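PDB 4MJG: uncharacterized protein, which is of unknown function, belongs to the DUF4853 family, and is probably made as a lipoprotein. Local coordinates for residues P11-S23 against A135-F149. Residues are numbered along the deposited sequence; the frame is centred on the assembly and turned at random.
Sequences PFPERVSIEEYIS and ACLPTNKPLDDPGQF. With SO4 (sulfate ion), chain C.
With CG turned anti to the carbonyl carbon (chi1 -67°) and the chain extended from CG to NE, Arg-15 carries its guanidinium to Cys-136, where NH1 donates to Cys-136 O at 2.6 Å, in the carbonyl plane and on a lone pair. Phe-12 places its ring beside the same carbonyl by a different first torsion, CG anti to the backbone N (chi1 179°): Cys-136 O lies at the ring edge, while Pro-138 CD makes a CH-pi contact over one face, 4.2 Å from the centroid. The sulfate, probably from the crystallisation liquor, accepts at O1 from Arg-15 NH1 and, at 2.7 Å, from Cys-136 N. Shortening Arg-15 to an alanine would remove the guanidinium, and Cys-136 O is then likely to lose this donor and the sulfate one of its anchors.

Further along, the helix start illustrates how a loop can dock on a helix terminus: Ser-17 OG caps Glu-20 N, and Ile-18 N, in the first turn, donates to Pro-138 O at 3.2 Å. Leu-137 CD1 packs 3.4 Å from Tyr-21 CB, Ile-18 CG2 meets Phe-149 CE1 at 3.6 Å, and Thr-139 OG1 donates to Glu-19 OE1 from above the carboxylate plane while accepting from Lys-141 N in an ST turn.

The contact thus joins helix 18-24 to the loop between strand 127-133 and helix 154-157; Cys-136 is disulfide-bonded to Cys-55 of strand 44-55, and Tyr-63 of strand 62-73 meets Phe-149 edge-to-face.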
ATOM      1  N   PRO A  11     -16.195   6.116  12.318  1.00 75.46           N
ATOM      2  CA  PRO A  11     -16.948   4.864  12.401  1.00 75.93           C
ATOM      3  C   PRO A  11     -17.408   4.352  11.035  1.00 76.56           C
ATOM      4  O   PRO A  11     -17.542   5.131  10.087  1.00 73.50           O
ATOM      5  CB  PRO A  11     -18.145   5.228  13.284  1.00 79.56           C
ATOM      6  CG  PRO A  11     -18.319   6.692  13.096  1.00 83.17           C
ATOM      7  CD  PRO A  11     -16.937   7.245  12.908  1.00 80.89           C
ATOM      8  N   PHE A  12     -17.660   3.047  10.968  1.00 73.43           N
ATOM      9  CA  PHE A  12     -17.922   2.331   9.717  1.00 67.13           C
ATOM     10  C   PHE A  12     -18.980   2.972   8.808  1.00 66.86           C
ATOM     11  O   PHE A  12     -18.720   3.182   7.623  1.00 66.42           O
ATOM     12  CB  PHE A  12     -18.294   0.875  10.029  1.00 65.53           C
ATOM     13  CG  PHE A  12     -18.596   0.050   8.813  1.00 65.04           C
ATOM     14  CD1 PHE A  12     -17.568  -0.440   8.022  1.00 67.31           C
ATOM     15  CD2 PHE A  12     -19.904  -0.249   8.469  1.00 66.33           C
ATOM     16  CE1 PHE A  12     -17.840  -1.207   6.902  1.00 71.54           C
ATOM     17  CE2 PHE A  12     -20.183  -1.016   7.351  1.00 66.86           C
ATOM     18  CZ  PHE A  12     -19.151  -1.493   6.565  1.00 68.82           C
ATOM     19  N   PRO A  13     -20.167   3.289   9.350  1.00 69.03           N
ATOM     20  CA  PRO A  13     -21.229   3.817   8.483  1.00 72.41           C
ATOM     21  C   PRO A  13     -20.867   5.127   7.780  1.00 74.14           C
ATOM     22  O   PRO A  13     -21.323   5.365   6.666  1.00 77.65           O
ATOM     23  CB  PRO A  13     -22.402   4.058   9.452  1.00 69.76           C
ATOM     24  CG  PRO A  13     -22.076   3.282  10.678  1.00 71.15           C
ATOM     25  CD  PRO A  13     -20.582   3.274  10.763  1.00 72.40           C
ATOM     26  N   GLU A  14     -20.056   5.957   8.431  1.00 75.94           N
ATOM     27  CA  GLU A  14     -19.725   7.286   7.919  1.00 76.00           C
ATOM     28  C   GLU A  14     -18.533   7.290   6.961  1.00 71.82           C
ATOM     29  O   GLU A  14     -18.173   8.336   6.429  1.00 70.96           O
ATOM     30  CB  GLU A  14     -19.458   8.237   9.088  1.00 82.71           C
ATOM     31  CG  GLU A  14     -20.645   8.401  10.029  1.00 91.55           C
ATOM     32  CD  GLU A  14     -20.293   9.136  11.309  1.00104.20           C
ATOM     33  OE1 GLU A  14     -19.201   9.739  11.380  1.00112.02           O
ATOM     34  OE2 GLU A  14     -21.112   9.110  12.252  1.00108.08           O
ATOM     35  N   ARG A  15     -17.919   6.129   6.749  1.00 71.13           N
ATOM     36  CA  ARG A  15     -16.806   6.012   5.807  1.00 71.38           C
ATOM     37  C   ARG A  15     -17.318   6.021   4.369  1.00 69.97           C
ATOM     38  O   ARG A  15     -18.447   5.624   4.110  1.00 77.71           O
ATOM     39  CB  ARG A  15     -16.023   4.721   6.065  1.00 68.09           C
ATOM     40  CG  ARG A  15     -15.281   4.698   7.391  1.00 67.05           C
ATOM     41  CD  ARG A  15     -14.703   3.322   7.682  1.00 64.89           C
ATOM     42  NE  ARG A  15     -14.382   3.151   9.100  1.00 62.16           N
ATOM     43  CZ  ARG A  15     -14.052   1.993   9.672  1.00 55.99           C
ATOM     44  NH1 ARG A  15     -13.984   0.876   8.959  1.00 53.29           N
ATOM     45  NH2 ARG A  15     -13.793   1.948  10.973  1.00 52.92           N
ATOM     46  N   VAL A  16     -16.482   6.466   3.436  1.00 67.71           N
ATOM     47  CA  VAL A  16     -16.834   6.415   2.014  1.00 65.95           C
ATOM     48  C   VAL A  16     -16.972   4.965   1.566  1.00 65.05           C
ATOM     49  O   VAL A  16     -16.446   4.056   2.210  1.00 65.54           O
ATOM     50  CB  VAL A  16     -15.797   7.125   1.104  1.00 68.23           C
ATOM     51  CG1 VAL A  16     -15.693   8.603   1.453  1.00 68.57           C
ATOM     52  CG2 VAL A  16     -14.427   6.455   1.171  1.00 73.06           C
ATOM     53  N   SER A  17     -17.669   4.753   0.456  1.00 63.80           N
ATOM     54  CA  SER A  17     -17.898   3.405  -0.051  1.00 58.23           C
ATOM     55  C   SER A  17     -16.612   2.823  -0.623  1.00 55.57           C
ATOM     56  O   SER A  17     -15.714   3.556  -1.041  1.00 58.40           O
ATOM     57  CB  SER A  17     -18.984   3.398  -1.128  1.00 56.87           C
ATOM     58  OG  SER A  17     -18.481   3.897  -2.353  1.00 60.70           O
ATOM     59  N   ILE A  18     -16.539   1.496  -0.635  1.00 53.81           N
ATOM     60  CA  ILE A  18     -15.414   0.775  -1.230  1.00 55.64           C
ATOM     61  C   ILE A  18     -15.063   1.297  -2.626  1.00 57.49           C
ATOM     62  O   ILE A  18     -13.888   1.465  -2.951  1.00 64.68           O
ATOM     63  CB  ILE A  18     -15.689  -0.753  -1.275  1.00 58.08           C
ATOM     64  CG1 ILE A  18     -14.492  -1.519  -1.852  1.00 55.43           C
ATOM     65  CG2 ILE A  18     -16.955  -1.074  -2.064  1.00 61.89           C
ATOM     66  CD1 ILE A  18     -13.235  -1.428  -1.013  1.00 55.78           C
ATOM     67  N   GLU A  19     -16.085   1.573  -3.432  1.00 61.58           N
ATOM     68  CA  GLU A  19     -15.885   2.040  -4.803  1.00 64.70           C
ATOM     69  C   GLU A  19     -15.302   3.450  -4.843  1.00 64.56           C
ATOM     70  O   GLU A  19     -14.456   3.749  -5.688  1.00 64.75           O
ATOM     71  CB  GLU A  19     -17.207   1.995  -5.570  1.00 72.40           C
ATOM     72  CG  GLU A  19     -17.757   0.587  -5.766  1.00 79.55           C
ATOM     73  CD  GLU A  19     -19.242   0.490  -5.457  1.00 93.85           C
ATOM     74  OE1 GLU A  19     -19.625   0.710  -4.281  1.00 87.71           O
ATOM     75  OE2 GLU A  19     -20.020   0.189  -6.390  1.00 88.96           O
ATOM     76  N   GLU A  20     -15.761   4.309  -3.934  1.00 63.93           N
ATOM     77  CA  GLU A  20     -15.237   5.670  -3.814  1.00 67.84           C
ATOM     78  C   GLU A  20     -13.786   5.636  -3.360  1.00 64.93           C
ATOM     79  O   GLU A  20     -12.968   6.448  -3.805  1.00 72.42           O
ATOM     80  CB  GLU A  20     -16.079   6.472  -2.812  1.00 71.70           C
ATOM     81  CG  GLU A  20     -15.626   7.911  -2.565  1.00 74.57           C
ATOM     82  CD  GLU A  20     -15.969   8.866  -3.696  1.00 71.59           C
ATOM     83  OE1 GLU A  20     -16.485   8.422  -4.741  1.00 65.07           O
ATOM     84  OE2 GLU A  20     -15.714  10.079  -3.533  1.00 78.48           O
ATOM     85  N   TYR A  21     -13.477   4.694  -2.474  1.00 59.16           N
ATOM     86  CA  TYR A  21     -12.131   4.555  -1.931  1.00 64.50           C
ATOM     87  C   TYR A  21     -11.160   4.075  -3.002  1.00 61.24           C
ATOM     88  O   TYR A  21     -10.060   4.620  -3.154  1.00 71.08           O
ATOM     89  CB  TYR A  21     -12.142   3.573  -0.770  1.00 62.62           C
ATOM     90  CG  TYR A  21     -10.911   3.618   0.103  1.00 64.94           C
ATOM     91  CD1 TYR A  21      -9.803   2.824  -0.173  1.00 64.26           C
ATOM     92  CD2 TYR A  21     -10.871   4.429   1.228  1.00 70.20           C
ATOM     93  CE1 TYR A  21      -8.681   2.850   0.644  1.00 71.02           C
ATOM     94  CE2 TYR A  21      -9.757   4.462   2.053  1.00 69.28           C
ATOM     95  CZ  TYR A  21      -8.665   3.676   1.759  1.00 68.64           C
ATOM     96  OH  TYR A  21      -7.569   3.713   2.590  1.00 74.38           O
ATOM     97  N   ILE A  22     -11.579   3.056  -3.744  1.00 55.33           N
ATOM     98  CA  ILE A  22     -10.793   2.545  -4.864  1.00 58.46           C
ATOM     99  C   ILE A  22     -10.528   3.653  -5.885  1.00 60.34           C
ATOM    100  O   ILE A  22      -9.400   3.820  -6.368  1.00 61.29           O
ATOM    101  CB  ILE A  22     -11.511   1.355  -5.537  1.00 52.43           C
ATOM    102  CG1 ILE A  22     -11.413   0.120  -4.633  1.00 51.84           C
ATOM    103  CG2 ILE A  22     -10.902   1.054  -6.897  1.00 51.22           C
ATOM    104  CD1 ILE A  22     -12.308  -1.029  -5.039  1.00 52.45           C
ATOM    105  N   SER A  23     -11.572   4.415  -6.188  1.00 59.90           N
ATOM    106  CA  SER A  23     -11.495   5.485  -7.176  1.00 63.43           C
ATOM    107  C   SER A  23     -10.601   6.661  -6.751  1.00 66.47           C
ATOM    108  O   SER A  23      -9.812   7.159  -7.559  1.00 62.24           O
ATOM    109  CB  SER A  23     -12.903   5.996  -7.484  1.00 63.05           C
ATOM    110  OG  SER A  23     -12.859   7.148  -8.302  1.00 68.76           O
ATOM    111  N   ALA A 135      -9.173   0.171   5.784  1.00 55.07           N
ATOM    112  CA  ALA A 135     -10.143  -0.222   6.796  1.00 49.78           C
ATOM    113  C   ALA A 135     -11.314  -0.871   6.088  1.00 46.84           C
ATOM    114  O   ALA A 135     -11.409  -0.809   4.860  1.00 50.33           O
ATOM    115  CB  ALA A 135     -10.611   0.996   7.573  1.00 50.92           C
ATOM    116  N   CYS A 136     -12.201  -1.499   6.852  1.00 52.40           N
ATOM    117  CA  CYS A 136     -13.403  -2.105   6.282  1.00 53.93           C
ATOM    118  C   CYS A 136     -14.348  -0.995   5.825  1.00 54.42           C
ATOM    119  O   CYS A 136     -14.592  -0.046   6.565  1.00 55.27           O
ATOM    120  CB  CYS A 136     -14.094  -3.008   7.302  1.00 57.98           C
ATOM    121  SG  CYS A 136     -15.287  -4.169   6.591  1.00 73.25           S
ATOM    122  N   LEU A 137     -14.865  -1.111   4.604  1.00 55.18           N
ATOM    123  CA  LEU A 137     -15.677  -0.055   4.005  1.00 55.14           C
ATOM    124  C   LEU A 137     -17.082  -0.544   3.664  1.00 55.35           C
ATOM    125  O   LEU A 137     -17.255  -1.677   3.224  1.00 52.81           O
ATOM    126  CB  LEU A 137     -14.994   0.472   2.742  1.00 56.76           C
ATOM    127  CG  LEU A 137     -13.587   1.029   2.971  1.00 60.16           C
ATOM    128  CD1 LEU A 137     -12.851   1.225   1.655  1.00 62.19           C
ATOM    129  CD2 LEU A 137     -13.646   2.329   3.755  1.00 66.09           C
ATOM    130  N   PRO A 138     -18.096   0.318   3.854  1.00 59.15           N
ATOM    131  CA  PRO A 138     -19.464  -0.057   3.521  1.00 59.64           C
ATOM    132  C   PRO A 138     -19.728   0.002   2.023  1.00 59.32           C
ATOM    133  O   PRO A 138     -18.907   0.525   1.271  1.00 63.25           O
ATOM    134  CB  PRO A 138     -20.291   0.999   4.244  1.00 60.44           C
ATOM    135  CG  PRO A 138     -19.426   2.211   4.218  1.00 62.82           C
ATOM    136  CD  PRO A 138     -18.017   1.707   4.344  1.00 60.12           C
ATOM    137  N   THR A 139     -20.865  -0.543   1.604  1.00 63.37           N
ATOM    138  CA  THR A 139     -21.306  -0.460   0.215  1.00 66.96           C
ATOM    139  C   THR A 139     -22.785  -0.811   0.085  1.00 73.96           C
ATOM    140  O   THR A 139     -23.330  -1.552   0.901  1.00 75.93           O
ATOM    141  CB  THR A 139     -20.497  -1.400  -0.704  1.00 65.09           C
ATOM    142  OG1 THR A 139     -20.873  -1.174  -2.070  1.00 71.89           O
ATOM    143  CG2 THR A 139     -20.726  -2.868  -0.335  1.00 60.46           C
ATOM    144  N   ASN A 140     -23.418  -0.280  -0.954  1.00 84.41           N
ATOM    145  CA  ASN A 140     -24.788  -0.652  -1.300  1.00 87.51           C
ATOM    146  C   ASN A 140     -24.838  -1.868  -2.235  1.00 82.92           C
ATOM    147  O   ASN A 140     -25.917  -2.298  -2.643  1.00 89.62           O
ATOM    148  CB  ASN A 140     -25.523   0.537  -1.932  1.00 94.20           C
ATOM    149  CG  ASN A 140     -24.906   0.984  -3.251  1.00111.40           C
ATOM    150  OD1 ASN A 140     -23.852   0.494  -3.671  1.00123.63           O
ATOM    151  ND2 ASN A 140     -25.560   1.933  -3.909  1.00117.36           N
ATOM    152  N   LYS A 141     -23.670  -2.410  -2.573  1.00 80.13           N
ATOM    153  CA  LYS A 141     -23.565  -3.540  -3.494  1.00 80.26           C
ATOM    154  C   LYS A 141     -23.609  -4.857  -2.727  1.00 70.98           C
ATOM    155  O   LYS A 141     -23.448  -4.864  -1.508  1.00 68.66           O
ATOM    156  CB  LYS A 141     -22.261  -3.452  -4.295  1.00 86.28           C
ATOM    157  CG  LYS A 141     -22.057  -2.144  -5.048  1.00 88.38           C
ATOM    158  CD  LYS A 141     -23.133  -1.904  -6.093  1.00 91.03           C
ATOM    159  CE  LYS A 141     -22.842  -0.651  -6.900  1.00 95.13           C
ATOM    160  NZ  LYS A 141     -24.007  -0.222  -7.720  1.00106.37           N
ATOM    161  N   PRO A 142     -23.835  -5.980  -3.437  1.00 73.90           N
ATOM    162  CA  PRO A 142     -23.883  -7.284  -2.777  1.00 75.06           C
ATOM    163  C   PRO A 142     -22.617  -7.618  -2.003  1.00 75.87           C
ATOM    164  O   PRO A 142     -21.519  -7.300  -2.453  1.00 79.30           O
ATOM    165  CB  PRO A 142     -24.055  -8.261  -3.942  1.00 72.68           C
ATOM    166  CG  PRO A 142     -24.764  -7.474  -4.978  1.00 75.01           C
ATOM    167  CD  PRO A 142     -24.216  -6.082  -4.859  1.00 75.43           C
ATOM    168  N   LEU A 143     -22.787  -8.253  -0.848  1.00 80.61           N
ATOM    169  CA  LEU A 143     -21.667  -8.710  -0.029  1.00 79.18           C
ATOM    170  C   LEU A 143     -21.231 -10.084  -0.528  1.00 79.77           C
ATOM    171  O   LEU A 143     -21.876 -10.664  -1.403  1.00 96.48           O
ATOM    172  CB  LEU A 143     -22.071  -8.767   1.449  1.00 77.32           C
ATOM    173  CG  LEU A 143     -22.190  -7.435   2.210  1.00 77.05           C
ATOM    174  CD1 LEU A 143     -22.855  -6.327   1.404  1.00 79.72           C
ATOM    175  CD2 LEU A 143     -22.941  -7.654   3.514  1.00 77.88           C
ATOM    176  N   ASP A 144     -20.132 -10.594   0.017  1.00 74.53           N
ATOM    177  CA  ASP A 144     -19.602 -11.917  -0.359  1.00 85.39           C
ATOM    178  C   ASP A 144     -19.356 -12.083  -1.872  1.00 76.15           C
ATOM    179  O   ASP A 144     -19.616 -13.144  -2.441  1.00 77.85           O
ATOM    180  CB  ASP A 144     -20.515 -13.039   0.169  1.00 92.17           C
ATOM    181  CG  ASP A 144     -20.591 -13.069   1.691  1.00105.94           C
ATOM    182  OD1 ASP A 144     -19.553 -12.846   2.358  1.00102.00           O
ATOM    183  OD2 ASP A 144     -21.693 -13.324   2.222  1.00113.94           O
ATOM    184  N   ASP A 145     -18.849 -11.027  -2.503  1.00 67.06           N
ATOM    185  CA  ASP A 145     -18.491 -11.050  -3.920  1.00 65.36           C
ATOM    186  C   ASP A 145     -17.433  -9.973  -4.171  1.00 62.12           C
ATOM    187  O   ASP A 145     -17.681  -8.991  -4.866  1.00 64.06           O
ATOM    188  CB  ASP A 145     -19.732 -10.825  -4.798  1.00 65.12           C
ATOM    189  CG  ASP A 145     -19.446 -10.993  -6.289  1.00 67.33           C
ATOM    190  OD1 ASP A 145     -18.326 -11.400  -6.659  1.00 68.95           O
ATOM    191  OD2 ASP A 145     -20.346 -10.715  -7.110  1.00 71.98           O
ATOM    192  N   PRO A 146     -16.239 -10.156  -3.596  1.00 57.72           N
ATOM    193  CA  PRO A 146     -15.194  -9.138  -3.686  1.00 58.12           C
ATOM    194  C   PRO A 146     -14.661  -8.881  -5.104  1.00 62.63           C
ATOM    195  O   PRO A 146     -14.111  -7.810  -5.375  1.00 68.86           O
ATOM    196  CB  PRO A 146     -14.083  -9.695  -2.785  1.00 57.89           C
ATOM    197  CG  PRO A 146     -14.315 -11.166  -2.735  1.00 52.68           C
ATOM    198  CD  PRO A 146     -15.796 -11.349  -2.850  1.00 57.67           C
ATOM    199  N   GLY A 147     -14.833  -9.846  -6.002  1.00 63.85           N
ATOM    200  CA  GLY A 147     -14.345  -9.704  -7.367  1.00 65.17           C
ATOM    201  C   GLY A 147     -15.193  -8.819  -8.264  1.00 67.33           C
ATOM    202  O   GLY A 147     -14.816  -8.565  -9.410  1.00 73.86           O
ATOM    203  N   GLN A 148     -16.341  -8.353  -7.765  1.00 65.91           N
ATOM    204  CA  GLN A 148     -17.230  -7.497  -8.557  1.00 64.81           C
ATOM    205  C   GLN A 148     -16.617  -6.124  -8.856  1.00 62.21           C
ATOM    206  O   GLN A 148     -16.988  -5.491  -9.836  1.00 66.89           O
ATOM    207  CB  GLN A 148     -18.599  -7.331  -7.869  1.00 61.69           C
ATOM    208  CG  GLN A 148     -18.601  -6.437  -6.635  1.00 64.64           C
ATOM    209  CD  GLN A 148     -19.932  -6.445  -5.892  1.00 67.21           C
ATOM    210  OE1 GLN A 148     -20.917  -5.873  -6.362  1.00 72.25           O
ATOM    211  NE2 GLN A 148     -19.965  -7.080  -4.724  1.00 64.85           N
ATOM    212  N   PHE A 149     -15.679  -5.676  -8.022  1.00 60.36           N
ATOM    213  CA  PHE A 149     -15.159  -4.306  -8.102  1.00 56.56           C
ATOM    214  C   PHE A 149     -13.947  -4.182  -9.003  1.00 55.01           C
ATOM    215  O   PHE A 149     -12.958  -4.878  -8.808  1.00 54.52           O
ATOM    216  CB  PHE A 149     -14.766  -3.815  -6.717  1.00 57.35           C
ATOM    217  CG  PHE A 149     -15.870  -3.908  -5.711  1.00 64.11           C
ATOM    218  CD1 PHE A 149     -16.933  -3.019  -5.748  1.00 63.56           C
ATOM    219  CD2 PHE A 149     -15.846  -4.884  -4.727  1.00 63.24           C
ATOM    220  CE1 PHE A 149     -17.951  -3.102  -4.821  1.00 65.52           C
ATOM    221  CE2 PHE A 149     -16.860  -4.972  -3.797  1.00 64.04           C
ATOM    222  CZ  PHE A 149     -17.914  -4.080  -3.843  1.00 67.11           C
TER
HETATM  223  S   SO4 C 301     -11.238  -2.587  10.249  1.00 78.71           S
HETATM  224  O1  SO4 C 301     -11.888  -1.435   9.578  1.00 67.28           O
HETATM  225  O2  SO4 C 301      -9.789  -2.626   9.943  1.00 60.42           O
HETATM  226  O3  SO4 C 301     -11.405  -2.442  11.713  1.00 94.46           O
HETATM  227  O4  SO4 C 301     -11.887  -3.837   9.798  1.00 61.29           O